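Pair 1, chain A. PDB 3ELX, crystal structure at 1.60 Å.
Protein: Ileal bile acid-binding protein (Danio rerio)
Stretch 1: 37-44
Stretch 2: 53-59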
# COMPACT_ATOMS: atom_id res chain seq x y z
N ASP A 37 -14.64 -7.47 1.42
CA ASP A 37 -14.23 -8.75 0.85
C ASP A 37 -13.49 -8.61 -0.49
O ASP A 37 -13.13 -9.61 -1.11
CB ASP A 37 -15.44 -9.68 0.69
CG ASP A 37 -16.12 -9.99 2.03
OD1 ASP A 37 -17.35 -10.22 2.01
OD2 ASP A 37 -15.45 -10.01 3.09
N PHE A 38 -13.25 -7.37 -0.91
CA PHE A 38 -12.53 -7.11 -2.17
C PHE A 38 -11.07 -7.53 -2.00
O PHE A 38 -10.47 -7.28 -0.95
CB PHE A 38 -12.64 -5.63 -2.53
CG PHE A 38 -12.05 -5.26 -3.88
CD1 PHE A 38 -12.78 -5.46 -5.05
CD2 PHE A 38 -10.79 -4.69 -3.97
CE1 PHE A 38 -12.26 -5.10 -6.30
CE2 PHE A 38 -10.25 -4.33 -5.22
CZ PHE A 38 -10.98 -4.54 -6.38
N LYS A 39 -10.52 -8.18 -3.02
CA LYS A 39 -9.11 -8.57 -2.98
C LYS A 39 -8.32 -7.63 -3.89
O LYS A 39 -8.41 -7.69 -5.11
CB LYS A 39 -8.93 -10.03 -3.41
CG LYS A 39 -9.69 -11.01 -2.54
CD LYS A 39 -9.28 -12.45 -2.78
CE LYS A 39 -10.14 -13.13 -3.81
NZ LYS A 39 -11.58 -13.22 -3.43
N LEU A 40 -7.54 -6.74 -3.28
CA LEU A 40 -6.78 -5.79 -4.08
C LEU A 40 -5.64 -6.49 -4.82
O LEU A 40 -4.84 -7.21 -4.20
CB LEU A 40 -6.19 -4.72 -3.18
CG LEU A 40 -5.47 -3.57 -3.86
CD1 LEU A 40 -6.50 -2.68 -4.55
CD2 LEU A 40 -4.67 -2.76 -2.82
N VAL A 41 -5.56 -6.25 -6.13
CA VAL A 41 -4.42 -6.68 -6.94
C VAL A 41 -3.42 -5.55 -7.08
O VAL A 41 -3.78 -4.40 -7.37
CB VAL A 41 -4.84 -7.20 -8.33
CG1 VAL A 41 -3.63 -7.48 -9.21
CG2 VAL A 41 -5.67 -8.47 -8.17
N THR A 42 -2.16 -5.88 -6.84
CA THR A 42 -1.05 -4.95 -6.92
C THR A 42 -0.11 -5.41 -8.02
O THR A 42 0.28 -6.57 -8.05
CB THR A 42 -0.27 -4.90 -5.59
OG1 THR A 42 -1.12 -4.45 -4.54
CG2 THR A 42 0.91 -3.95 -5.69
N GLU A 43 0.26 -4.50 -8.91
CA GLU A 43 1.26 -4.78 -9.92
C GLU A 43 2.48 -3.92 -9.64
O GLU A 43 2.37 -2.69 -9.51
CB GLU A 43 0.70 -4.48 -11.31
CG GLU A 43 1.66 -4.74 -12.44
CD GLU A 43 1.10 -4.27 -13.77
OE1 GLU A 43 0.08 -3.53 -13.78
OE2 GLU A 43 1.69 -4.63 -14.80
N ILE A 44 3.65 -4.55 -9.55
CA ILE A 44 4.88 -3.81 -9.28
C ILE A 44 5.92 -4.07 -10.35
O ILE A 44 6.15 -5.22 -10.75
CB ILE A 44 5.47 -4.13 -7.89
CG1 ILE A 44 4.40 -3.96 -6.80
CG2 ILE A 44 6.69 -3.22 -7.59
CD1 ILE A 44 4.72 -4.69 -5.51
N TRP A 53 4.28 1.33 -9.05
CA TRP A 53 3.47 0.56 -8.11
C TRP A 53 2.01 0.84 -8.43
O TRP A 53 1.54 1.96 -8.24
CB TRP A 53 3.80 1.03 -6.70
CG TRP A 53 3.39 0.08 -5.62
CD1 TRP A 53 2.11 -0.24 -5.24
CD2 TRP A 53 4.27 -0.68 -4.78
NE1 TRP A 53 2.14 -1.15 -4.21
CE2 TRP A 53 3.45 -1.43 -3.91
CE3 TRP A 53 5.66 -0.78 -4.67
CZ2 TRP A 53 3.99 -2.28 -2.93
CZ3 TRP A 53 6.19 -1.64 -3.71
CH2 TRP A 53 5.35 -2.38 -2.86
N THR A 54 1.30 -0.17 -8.93
CA THR A 54 -0.07 0.01 -9.41
C THR A 54 -1.05 -0.82 -8.59
O THR A 54 -0.81 -2.00 -8.34
CB THR A 54 -0.15 -0.38 -10.91
OG1 THR A 54 0.78 0.41 -11.66
CG2 THR A 54 -1.55 -0.15 -11.46
N GLN A 55 -2.13 -0.19 -8.14
CA GLN A 55 -3.15 -0.88 -7.36
C GLN A 55 -4.49 -0.76 -8.07
O GLN A 55 -4.90 0.33 -8.47
CB GLN A 55 -3.27 -0.31 -5.94
CG GLN A 55 -1.98 -0.41 -5.13
CD GLN A 55 -2.08 0.35 -3.83
OE1 GLN A 55 -2.55 1.48 -3.79
NE2 GLN A 55 -1.61 -0.27 -2.75
N TYR A 56 -5.17 -1.89 -8.18
CA TYR A 56 -6.43 -1.97 -8.89
C TYR A 56 -7.60 -1.99 -7.91
O TYR A 56 -8.06 -3.04 -7.47
CB TYR A 56 -6.44 -3.21 -9.79
CG TYR A 56 -5.43 -3.12 -10.91
CD1 TYR A 56 -5.78 -2.58 -12.15
CD2 TYR A 56 -4.11 -3.55 -10.73
CE1 TYR A 56 -4.86 -2.48 -13.18
CE2 TYR A 56 -3.17 -3.47 -11.77
CZ TYR A 56 -3.55 -2.92 -12.99
OH TYR A 56 -2.65 -2.80 -14.03
N TYR A 57 -8.05 -0.79 -7.55
CA TYR A 57 -9.16 -0.64 -6.62
C TYR A 57 -10.51 -0.89 -7.31
O TYR A 57 -10.57 -1.00 -8.55
CB TYR A 57 -9.12 0.74 -5.96
CG TYR A 57 -8.05 0.84 -4.90
CD1 TYR A 57 -8.30 0.43 -3.58
CD2 TYR A 57 -6.80 1.35 -5.21
CE1 TYR A 57 -7.31 0.51 -2.60
CE2 TYR A 57 -5.82 1.46 -4.24
CZ TYR A 57 -6.08 1.03 -2.94
OH TYR A 57 -5.09 1.12 -1.98
N PRO A 58 -11.59 -1.00 -6.52
CA PRO A 58 -12.90 -1.23 -7.13
C PRO A 58 -13.31 -0.17 -8.15
O PRO A 58 -12.82 0.97 -8.13
CB PRO A 58 -13.86 -1.22 -5.94
CG PRO A 58 -12.98 -1.63 -4.77
CD PRO A 58 -11.68 -0.95 -5.05
N ASN A 59 -14.23 -0.55 -9.04
CA ASN A 59 -14.80 0.38 -10.02
C ASN A 59 -13.76 1.00 -10.94
O ASN A 59 -13.85 2.18 -11.32
CB ASN A 59 -15.65 1.45 -9.31
CG ASN A 59 -16.83 0.86 -8.58
OD1 ASN A 59 -17.62 0.13 -9.17
ND2 ASN A 59 -16.96 1.18 -7.30
O HOH W 1 -7.97 -5.74 -7.80
O HOH W 2 -0.19 -2.51 -3.03
O HOH W 3 3.08 -1.12 -12.04

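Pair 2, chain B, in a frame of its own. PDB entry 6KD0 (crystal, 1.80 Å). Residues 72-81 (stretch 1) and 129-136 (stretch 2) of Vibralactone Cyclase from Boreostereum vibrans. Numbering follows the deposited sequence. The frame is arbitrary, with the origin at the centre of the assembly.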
# COMPACT_ATOMS: atom_id res chain seq x y z
N PRO B 72 -20.37 6.00 6.84
CA PRO B 72 -21.00 4.69 7.09
C PRO B 72 -20.37 3.61 6.23
O PRO B 72 -20.06 3.83 5.06
CB PRO B 72 -22.46 4.93 6.70
CG PRO B 72 -22.38 5.96 5.63
CD PRO B 72 -21.23 6.86 6.01
N VAL B 73 -20.14 2.44 6.84
CA VAL B 73 -19.78 1.22 6.13
C VAL B 73 -20.69 0.12 6.67
O VAL B 73 -21.50 0.36 7.58
CB VAL B 73 -18.30 0.85 6.30
CG1 VAL B 73 -17.42 1.96 5.75
CG2 VAL B 73 -17.98 0.59 7.76
N GLU B 74 -20.55 -1.09 6.13
CA GLU B 74 -21.49 -2.17 6.45
C GLU B 74 -21.44 -2.43 7.94
O GLU B 74 -20.48 -2.99 8.47
CB GLU B 74 -21.17 -3.43 5.65
CG GLU B 74 -22.37 -4.39 5.58
CD GLU B 74 -22.07 -5.73 4.91
OE1 GLU B 74 -21.09 -5.80 4.12
OE2 GLU B 74 -22.81 -6.71 5.15
N GLY B 75 -22.47 -1.97 8.64
CA GLY B 75 -22.62 -2.31 10.03
C GLY B 75 -21.86 -1.44 11.00
O GLY B 75 -21.86 -1.75 12.19
N THR B 76 -21.24 -0.35 10.54
CA THR B 76 -20.53 0.53 11.49
C THR B 76 -20.16 1.81 10.75
O THR B 76 -20.57 2.02 9.60
CB THR B 76 -19.33 -0.20 12.11
OG1 THR B 76 -18.89 0.51 13.28
CG2 THR B 76 -18.17 -0.35 11.14
N ASN B 77 -19.40 2.69 11.40
CA ASN B 77 -18.83 3.87 10.76
C ASN B 77 -17.31 3.71 10.74
O ASN B 77 -16.74 3.01 11.57
CB ASN B 77 -19.17 5.17 11.51
CG ASN B 77 -20.61 5.61 11.34
OD1 ASN B 77 -21.21 5.46 10.28
ND2 ASN B 77 -21.16 6.21 12.40
N MET B 78 -16.67 4.40 9.80
CA MET B 78 -15.24 4.30 9.57
C MET B 78 -14.65 5.71 9.59
O MET B 78 -15.22 6.62 8.99
CB MET B 78 -14.93 3.63 8.21
CG MET B 78 -13.46 3.67 7.85
SD MET B 78 -12.98 2.69 6.40
CE MET B 78 -13.86 3.57 5.10
N HIS B 79 -13.55 5.88 10.31
CA HIS B 79 -12.83 7.15 10.30
C HIS B 79 -12.05 7.32 9.00
O HIS B 79 -11.39 6.39 8.53
CB HIS B 79 -11.87 7.22 11.50
CG HIS B 79 -10.91 8.36 11.43
ND1 HIS B 79 -9.55 8.19 11.54
CD2 HIS B 79 -11.11 9.69 11.24
CE1 HIS B 79 -8.95 9.37 11.45
NE2 HIS B 79 -9.88 10.29 11.25
N VAL B 80 -12.13 8.52 8.44
CA VAL B 80 -11.44 8.91 7.22
C VAL B 80 -10.73 10.22 7.50
O VAL B 80 -11.31 11.13 8.10
CB VAL B 80 -12.44 9.08 6.05
CG1 VAL B 80 -11.77 9.69 4.86
CG2 VAL B 80 -13.10 7.75 5.69
N ARG B 81 -9.47 10.34 7.10
CA ARG B 81 -8.77 11.62 7.21
C ARG B 81 -8.40 12.11 5.82
O ARG B 81 -7.91 11.34 4.98
CB ARG B 81 -7.53 11.50 8.09
CG ARG B 81 -6.62 12.73 8.03
CD ARG B 81 -5.62 12.73 9.19
NE ARG B 81 -6.24 13.15 10.44
CZ ARG B 81 -5.59 13.51 11.54
NH1 ARG B 81 -4.26 13.52 11.56
NH2 ARG B 81 -6.27 13.88 12.61
N ALA B 129 -5.10 14.14 -0.22
CA ALA B 129 -4.90 12.74 0.15
C ALA B 129 -6.02 12.29 1.07
O ALA B 129 -6.57 13.08 1.84
CB ALA B 129 -3.55 12.53 0.83
N VAL B 130 -6.34 11.00 0.99
CA VAL B 130 -7.36 10.39 1.84
C VAL B 130 -6.77 9.12 2.43
O VAL B 130 -6.14 8.34 1.71
CB VAL B 130 -8.63 10.06 1.03
CG1 VAL B 130 -9.72 9.52 1.95
CG2 VAL B 130 -9.10 11.28 0.27
N SER B 131 -6.95 8.93 3.73
CA SER B 131 -6.48 7.76 4.46
C SER B 131 -7.63 7.21 5.30
O SER B 131 -8.36 7.99 5.91
CB SER B 131 -5.30 8.13 5.36
OG SER B 131 -4.67 6.97 5.87
N ILE B 132 -7.81 5.89 5.34
CA ILE B 132 -9.00 5.34 5.99
C ILE B 132 -8.64 4.23 6.98
O ILE B 132 -7.68 3.47 6.79
CB ILE B 132 -10.04 4.84 4.95
CG1 ILE B 132 -9.75 3.42 4.45
CG2 ILE B 132 -10.20 5.87 3.83
CD1 ILE B 132 -8.49 3.30 3.58
N ASP B 133 -9.44 4.16 8.05
CA ASP B 133 -9.25 3.18 9.12
C ASP B 133 -10.12 1.96 8.86
O ASP B 133 -11.13 1.71 9.53
CB ASP B 133 -9.57 3.82 10.47
CG ASP B 133 -8.57 4.89 10.87
OD1 ASP B 133 -7.50 4.97 10.23
OD2 ASP B 133 -8.85 5.65 11.83
N TYR B 134 -9.72 1.18 7.84
CA TYR B 134 -10.46 -0.03 7.51
C TYR B 134 -10.38 -1.03 8.66
O TYR B 134 -9.42 -1.05 9.44
CB TYR B 134 -9.94 -0.64 6.20
CG TYR B 134 -8.48 -1.06 6.18
CD1 TYR B 134 -8.07 -2.30 6.68
CD2 TYR B 134 -7.51 -0.23 5.60
CE1 TYR B 134 -6.72 -2.69 6.65
CE2 TYR B 134 -6.16 -0.62 5.54
CZ TYR B 134 -5.78 -1.84 6.07
OH TYR B 134 -4.46 -2.21 6.02
N ARG B 135 -11.40 -1.88 8.78
CA ARG B 135 -11.45 -2.80 9.91
C ARG B 135 -10.34 -3.84 9.84
O ARG B 135 -9.97 -4.31 8.75
CB ARG B 135 -12.83 -3.45 9.99
CG ARG B 135 -13.79 -2.64 10.86
CD ARG B 135 -15.20 -3.21 10.81
NE ARG B 135 -15.85 -2.90 9.55
CZ ARG B 135 -17.10 -3.25 9.23
NH1 ARG B 135 -17.86 -3.93 10.10
NH2 ARG B 135 -17.60 -2.92 8.05
N LEU B 136 -9.79 -4.20 11.00
CA LEU B 136 -8.65 -5.09 11.11
C LEU B 136 -9.06 -6.52 11.39
O LEU B 136 -10.08 -6.79 12.03
CB LEU B 136 -7.71 -4.63 12.24
CG LEU B 136 -7.18 -3.20 12.06
CD1 LEU B 136 -6.30 -2.82 13.24
CD2 LEU B 136 -6.44 -3.08 10.75

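Both pairs are two antiparallel strands. Fourteen central residues superpose with an RMSD of 0.9 Å. The strand axes approach to 4.7 Å in each, at 161° in pair 1 and 156° in pair 2.

The register is the same. Thr A42 sits across from Gln A55 as Val B80 does from Ile B132, both non-hydrogen-bonded pairs. Glu A43 with Thr A54 matches Arg B81 with Ser B131, both hydrogen-bonded pairs. In pair 1, Glu A43 N to Thr A54 O and Thr A54 N to Glu A43 O are both 2.8 Å. In pair 2, Arg B81 N to Ser B131 O and Ser B131 N to Arg B81 O are both 2.9 Å. One further bond also matches: Tyr A56 N to Val A41 O and Asp B133 N to His B79 O are both 3.0 Å.

The face carrying Thr A42 and Val B80 is packed differently in the two pairs. In pair 2 this face is apolar. Val B80 CG1 meets Val B130 CG1 at 3.6 Å, and Val B80 CG2 meets Ile B132 CG2 at 3.9 Å. In pair 1 the matching residues are Thr A42, Trp A53 and Gln A55, and a water joins them. It lies 2.6 Å from Thr A42 OG1, and accepts from Trp A53 NE1 at 2.9 Å and Gln A55 NE2 at 2.7 Å.

Each pair also has a side-chain hydrogen bond at the matched positions Tyr A56 and Asp B133. Tyr A56 OH reaches along the sheet to Glu A43 OE1, 2.8 Å away. Asp B133 is shorter and bonds directly across, with His B79 ND1 donating to Asp B133 OD2 at 2.7 Å.

Leu A40 and Met B78 fill nearly the same space, their side-chain centres 1.1 Å apart. Both touch the same two matched positions. Leu A40 CD1 lies over the Tyr A57 ring, 3.7 Å from its centroid, whereas Met B78 SD comes nearest Tyr B134 at its backbone N, 3.9 Å away. Met B78 SD also packs against Ile B132 CG1 at 3.8 Å, and Leu A40 CD2 is 3.9 Å from Gln A55 NE2.

Pro A58 matches Arg B135. Pro A58 CG makes a CH-pi contact over the Phe A38 ring, 3.6 Å from its centroid. Thr B76, the match of Phe A38, places CG2 over the guanidinium face, 3.6 Å from Arg B135 CZ. Arg B135 NH2 also donates to Glu B74 O in the type II turn, at 2.9 Å.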